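Local coordinates for erythrocyte membrane protein 1 (Plasmodium falciparum, PDB 6S8T), which probably binds a host cell surface receptor, this piece being the ICAM-1-binding DBLbeta domain of a much longer malarial adhesin implicated in cytoadhesion of infected erythrocytes, at residues Glu312-Met324 with Lys456-Cys468. Sequence-based numbering, arbitrary orientation.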
loop_
_atom_site.group_PDB
_atom_site.type_symbol
_atom_site.label_atom_id
_atom_site.label_comp_id
_atom_site.label_asym_id
_atom_site.label_seq_id
_atom_site.Cartn_x
_atom_site.Cartn_y
_atom_site.Cartn_z
ATOM N N GLU A 312 -22.252 5.021 4.843
ATOM C CA GLU A 312 -23.049 5.201 6.052
ATOM C C GLU A 312 -23.817 6.515 6.024
ATOM O O GLU A 312 -24.934 6.590 6.548
ATOM C CB GLU A 312 -22.156 5.146 7.291
ATOM C CG GLU A 312 -21.567 3.780 7.579
ATOM C CD GLU A 312 -22.632 2.724 7.772
ATOM O OE1 GLU A 312 -22.932 1.996 6.804
ATOM O OE2 GLU A 312 -23.178 2.631 8.891
ATOM N N TYR A 313 -23.236 7.556 5.425
ATOM C CA TYR A 313 -23.922 8.840 5.355
ATOM C C TYR A 313 -25.161 8.754 4.473
ATOM O O TYR A 313 -26.180 9.386 4.766
ATOM C CB TYR A 313 -22.965 9.916 4.844
ATOM C CG TYR A 313 -23.426 11.333 5.103
ATOM C CD1 TYR A 313 -23.087 11.987 6.282
ATOM C CD2 TYR A 313 -24.191 12.020 4.169
ATOM C CE1 TYR A 313 -23.501 13.284 6.525
ATOM C CE2 TYR A 313 -24.612 13.315 4.404
ATOM C CZ TYR A 313 -24.263 13.943 5.583
ATOM O OH TYR A 313 -24.676 15.234 5.823
ATOM N N ASP A 314 -25.095 7.971 3.392
ATOM C CA ASP A 314 -26.268 7.790 2.540
ATOM C C ASP A 314 -27.386 7.073 3.284
ATOM O O ASP A 314 -28.564 7.402 3.110
ATOM C CB ASP A 314 -25.891 7.025 1.273
ATOM C CG ASP A 314 -25.082 7.862 0.306
ATOM O OD1 ASP A 314 -24.825 9.044 0.615
ATOM O OD2 ASP A 314 -24.703 7.338 -0.762
ATOM N N LYS A 315 -27.038 6.084 4.112
ATOM C CA LYS A 315 -28.048 5.429 4.938
ATOM C C LYS A 315 -28.685 6.411 5.908
ATOM O O LYS A 315 -29.869 6.281 6.239
ATOM C CB LYS A 315 -27.429 4.259 5.703
ATOM C CG LYS A 315 -26.871 3.160 4.818
ATOM C CD LYS A 315 -26.224 2.062 5.646
ATOM C CE LYS A 315 -25.660 0.966 4.755
ATOM N NZ LYS A 315 -24.938 -0.078 5.536
ATOM N N LEU A 316 -27.919 7.400 6.368
ATOM C CA LEU A 316 -28.459 8.414 7.262
ATOM C C LEU A 316 -29.356 9.401 6.525
ATOM O O LEU A 316 -30.322 9.908 7.108
ATOM C CB LEU A 316 -27.315 9.149 7.962
ATOM C CG LEU A 316 -27.644 9.878 9.265
ATOM C CD1 LEU A 316 -28.174 8.901 10.301
ATOM C CD2 LEU A 316 -26.415 10.606 9.789
ATOM N N MET A 317 -29.063 9.685 5.252
ATOM C CA MET A 317 -29.885 10.627 4.499
ATOM C C MET A 317 -31.258 10.049 4.184
ATOM O O MET A 317 -32.239 10.798 4.098
ATOM C CB MET A 317 -29.188 11.033 3.197
ATOM C CG MET A 317 -27.839 11.715 3.381
ATOM S SD MET A 317 -27.258 12.573 1.901
ATOM C CE MET A 317 -27.250 11.240 0.703
ATOM N N LYS A 318 -31.348 8.733 4.010
ATOM C CA LYS A 318 -32.601 8.094 3.628
ATOM C C LYS A 318 -33.451 7.712 4.833
ATOM O O LYS A 318 -34.680 7.831 4.784
ATOM C CB LYS A 318 -32.316 6.861 2.767
ATOM C CG LYS A 318 -31.537 7.170 1.497
ATOM C CD LYS A 318 -31.176 5.905 0.739
ATOM C CE LYS A 318 -30.292 6.215 -0.460
ATOM N NZ LYS A 318 -29.834 4.976 -1.146
ATOM N N GLN A 319 -32.824 7.257 5.920
ATOM C CA GLN A 319 -33.581 6.891 7.110
ATOM C C GLN A 319 -34.055 8.113 7.886
ATOM O O GLN A 319 -35.095 8.052 8.552
ATOM C CB GLN A 319 -32.739 5.994 8.019
ATOM C CG GLN A 319 -32.398 4.647 7.414
ATOM C CD GLN A 319 -33.628 3.808 7.132
ATOM O OE1 GLN A 319 -34.642 3.915 7.824
ATOM N NE2 GLN A 319 -33.546 2.969 6.105
ATOM N N CYS A 320 -33.317 9.220 7.813
ATOM C CA CYS A 320 -33.656 10.442 8.533
ATOM C C CYS A 320 -34.197 11.531 7.612
ATOM O O CYS A 320 -34.253 12.699 8.010
ATOM C CB CYS A 320 -32.439 10.960 9.299
ATOM S SG CYS A 320 -31.881 9.886 10.643
ATOM N N SER A 321 -34.595 11.172 6.389
ATOM C CA SER A 321 -35.108 12.169 5.454
ATOM C C SER A 321 -36.404 12.796 5.952
ATOM O O SER A 321 -36.643 13.988 5.725
ATOM C CB SER A 321 -35.321 11.540 4.076
ATOM O OG SER A 321 -36.275 10.493 4.133
ATOM N N GLN A 322 -37.243 12.016 6.632
ATOM C CA GLN A 322 -38.536 12.522 7.074
ATOM C C GLN A 322 -38.416 13.426 8.295
ATOM O O GLN A 322 -39.241 14.331 8.473
ATOM C CB GLN A 322 -39.477 11.353 7.371
ATOM C CG GLN A 322 -39.647 10.381 6.208
ATOM C CD GLN A 322 -40.402 10.988 5.039
ATOM O OE1 GLN A 322 -41.269 11.844 5.219
ATOM N NE2 GLN A 322 -40.072 10.547 3.830
ATOM N N CYS A 323 -37.404 13.210 9.135
ATOM C CA CYS A 323 -37.211 13.991 10.350
ATOM C C CYS A 323 -36.366 15.244 10.121
ATOM O O CYS A 323 -35.808 15.787 11.082
ATOM C CB CYS A 323 -36.571 13.124 11.439
ATOM S SG CYS A 323 -37.321 11.490 11.646
ATOM N N MET A 324 -36.263 15.715 8.877
ATOM C CA MET A 324 -35.439 16.879 8.566
ATOM C C MET A 324 -36.232 18.178 8.568
ATOM O O MET A 324 -35.715 19.217 8.993
ATOM C CB MET A 324 -34.761 16.699 7.206
ATOM C CG MET A 324 -33.645 15.679 7.211
ATOM S SD MET A 324 -32.321 16.145 8.340
ATOM C CE MET A 324 -31.604 17.527 7.459
ATOM N N LYS A 456 -16.600 13.701 13.396
ATOM C CA LYS A 456 -17.549 14.441 14.221
ATOM C C LYS A 456 -18.697 13.513 14.600
ATOM O O LYS A 456 -19.495 13.118 13.743
ATOM C CB LYS A 456 -18.052 15.670 13.469
ATOM C CG LYS A 456 -18.735 16.707 14.337
ATOM C CD LYS A 456 -17.803 17.217 15.421
ATOM C CE LYS A 456 -18.096 18.670 15.749
ATOM N NZ LYS A 456 -19.539 18.887 16.025
ATOM N N ASP A 457 -18.781 13.160 15.886
ATOM C CA ASP A 457 -19.805 12.214 16.328
ATOM C C ASP A 457 -21.219 12.750 16.142
ATOM O O ASP A 457 -22.080 11.993 15.660
ATOM C CB ASP A 457 -19.539 11.804 17.782
ATOM C CG ASP A 457 -18.120 11.318 18.002
ATOM O OD1 ASP A 457 -17.560 10.674 17.089
ATOM O OD2 ASP A 457 -17.563 11.583 19.087
ATOM N N PRO A 458 -21.543 13.992 16.498
ATOM C CA PRO A 458 -22.838 14.550 16.102
ATOM C C PRO A 458 -22.732 15.257 14.764
ATOM O O PRO A 458 -22.110 16.326 14.662
ATOM C CB PRO A 458 -23.159 15.532 17.237
ATOM C CG PRO A 458 -21.828 15.999 17.701
ATOM C CD PRO A 458 -20.845 14.878 17.455
ATOM N N PRO A 459 -23.311 14.689 13.709
ATOM C CA PRO A 459 -23.242 15.327 12.390
ATOM C C PRO A 459 -23.955 16.667 12.403
ATOM O O PRO A 459 -25.124 16.753 12.809
ATOM C CB PRO A 459 -23.955 14.323 11.471
ATOM C CG PRO A 459 -23.936 13.029 12.223
ATOM C CD PRO A 459 -24.037 13.411 13.664
ATOM N N PRO A 460 -23.280 17.737 11.976
ATOM C CA PRO A 460 -23.904 19.069 12.043
ATOM C C PRO A 460 -25.191 19.180 11.246
ATOM O O PRO A 460 -26.083 19.950 11.628
ATOM C CB PRO A 460 -22.810 19.993 11.484
ATOM C CG PRO A 460 -21.535 19.237 11.680
ATOM C CD PRO A 460 -21.894 17.796 11.484
ATOM N N LYS A 461 -25.320 18.428 10.152
ATOM C CA LYS A 461 -26.532 18.473 9.345
ATOM C C LYS A 461 -27.647 17.603 9.912
ATOM O O LYS A 461 -28.814 17.812 9.563
ATOM C CB LYS A 461 -26.223 18.039 7.910
ATOM C CG LYS A 461 -25.055 18.772 7.262
ATOM C CD LYS A 461 -25.452 20.156 6.766
ATOM C CE LYS A 461 -24.309 20.812 6.002
ATOM N NZ LYS A 461 -24.713 22.094 5.359
ATOM N N TYR A 462 -27.319 16.638 10.778
ATOM C CA TYR A 462 -28.308 15.708 11.311
ATOM C C TYR A 462 -28.321 15.684 12.835
ATOM O O TYR A 462 -28.817 14.720 13.428
ATOM C CB TYR A 462 -28.069 14.297 10.765
ATOM C CG TYR A 462 -28.360 14.173 9.289
ATOM C CD1 TYR A 462 -29.634 13.852 8.838
ATOM C CD2 TYR A 462 -27.365 14.391 8.344
ATOM C CE1 TYR A 462 -29.907 13.744 7.490
ATOM C CE2 TYR A 462 -27.629 14.286 6.993
ATOM C CZ TYR A 462 -28.901 13.962 6.572
ATOM O OH TYR A 462 -29.170 13.857 5.229
ATOM N N ALA A 463 -27.792 16.726 13.483
ATOM C CA ALA A 463 -27.806 16.768 14.941
ATOM C C ALA A 463 -29.231 16.818 15.477
ATOM O O ALA A 463 -29.560 16.131 16.452
ATOM C CB ALA A 463 -27.000 17.967 15.439
ATOM N N ASN A 464 -30.094 17.619 14.849
ATOM C CA ASN A 464 -31.490 17.696 15.256
ATOM C C ASN A 464 -32.326 16.542 14.718
ATOM O O ASN A 464 -33.380 16.241 15.290
ATOM C CB ASN A 464 -32.102 19.024 14.798
ATOM C CG ASN A 464 -31.508 20.219 15.518
ATOM O OD1 ASN A 464 -31.127 20.129 16.684
ATOM N ND2 ASN A 464 -31.432 21.349 14.824
ATOM N N ALA A 465 -31.885 15.894 13.637
ATOM C CA ALA A 465 -32.661 14.797 13.069
ATOM C C ALA A 465 -32.638 13.573 13.977
ATOM O O ALA A 465 -33.650 12.872 14.106
ATOM C CB ALA A 465 -32.133 14.445 11.678
ATOM N N CYS A 466 -31.499 13.302 14.617
ATOM C CA CYS A 466 -31.386 12.155 15.511
ATOM C C CYS A 466 -32.164 12.335 16.807
ATOM O O CYS A 466 -32.276 11.376 17.579
ATOM C CB CYS A 466 -29.915 11.877 15.834
ATOM S SG CYS A 466 -28.836 11.656 14.393
ATOM N N LYS A 467 -32.695 13.530 17.069
ATOM C CA LYS A 467 -33.483 13.788 18.265
ATOM C C LYS A 467 -34.982 13.840 17.995
ATOM O O LYS A 467 -35.763 13.839 18.953
ATOM C CB LYS A 467 -33.040 15.104 18.918
ATOM C CG LYS A 467 -31.587 15.121 19.362
ATOM C CD LYS A 467 -31.226 16.445 20.012
ATOM C CE LYS A 467 -29.778 16.458 20.472
ATOM N NZ LYS A 467 -29.415 17.751 21.118
ATOM N N CYS A 468 -35.391 13.885 16.729
ATOM C CA CYS A 468 -36.800 13.940 16.343
ATOM C C CYS A 468 -37.525 15.111 17.002
ATOM O O CYS A 468 -38.750 15.209 16.937
ATOM C CB CYS A 468 -37.510 12.627 16.690
ATOM S SG CYS A 468 -36.721 11.136 16.032
#
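Y462 is the knob of this contact, and the last turns of helix 293-319, with the turn that follows, form the hollow that receives it. L316 lies over one face of the ring, its CD2 4.1 Å from Y462 CG, and the same CD2 also touches P459 CG. On the other side of the ring plane from L316, M324 leans in obliquely beside CD1 and CE1: the bend at chi2 (-61°) brings SD to 3.5 Å from Y462 CE1, a Met-aromatic contact. Y313 makes a wall along a third side. The Y462 edge points at the Y313 face in an offset edge-to-face pair, with planes at 81° and centroids 5.6 Å apart, while Y313 OH sits in the plane of the Y462 ring, 3.3 Å from Y462 CE2. The phenol's far end pushes against M317, where Y462 OH is 3.1 Å from M317 CG, a tight fit.

Helices 293-319 and 335-372 form the antiparallel hairpin characteristic of the C-terminal part of DBL domains, and the chain's last residues are laid along it and stitched down by disulfides C466-C344 and C468-C337. C320, joined to C340, closes the hairpin itself.

A smaller bump, the methyl of A465, fits between C320 and M324: its CB lies 4.2 Å from C320 CB and 3.8 Å from M324 SD. No hydrogen bond crosses between 312-324 and 456-468; the 545 Å² buried over both sides comes from apolar packing and the aromatic and sulfur contacts. The chi3 bend of M324 (-71°) turns its methyl CE toward K461, where it rests 3.5 Å from K461 O.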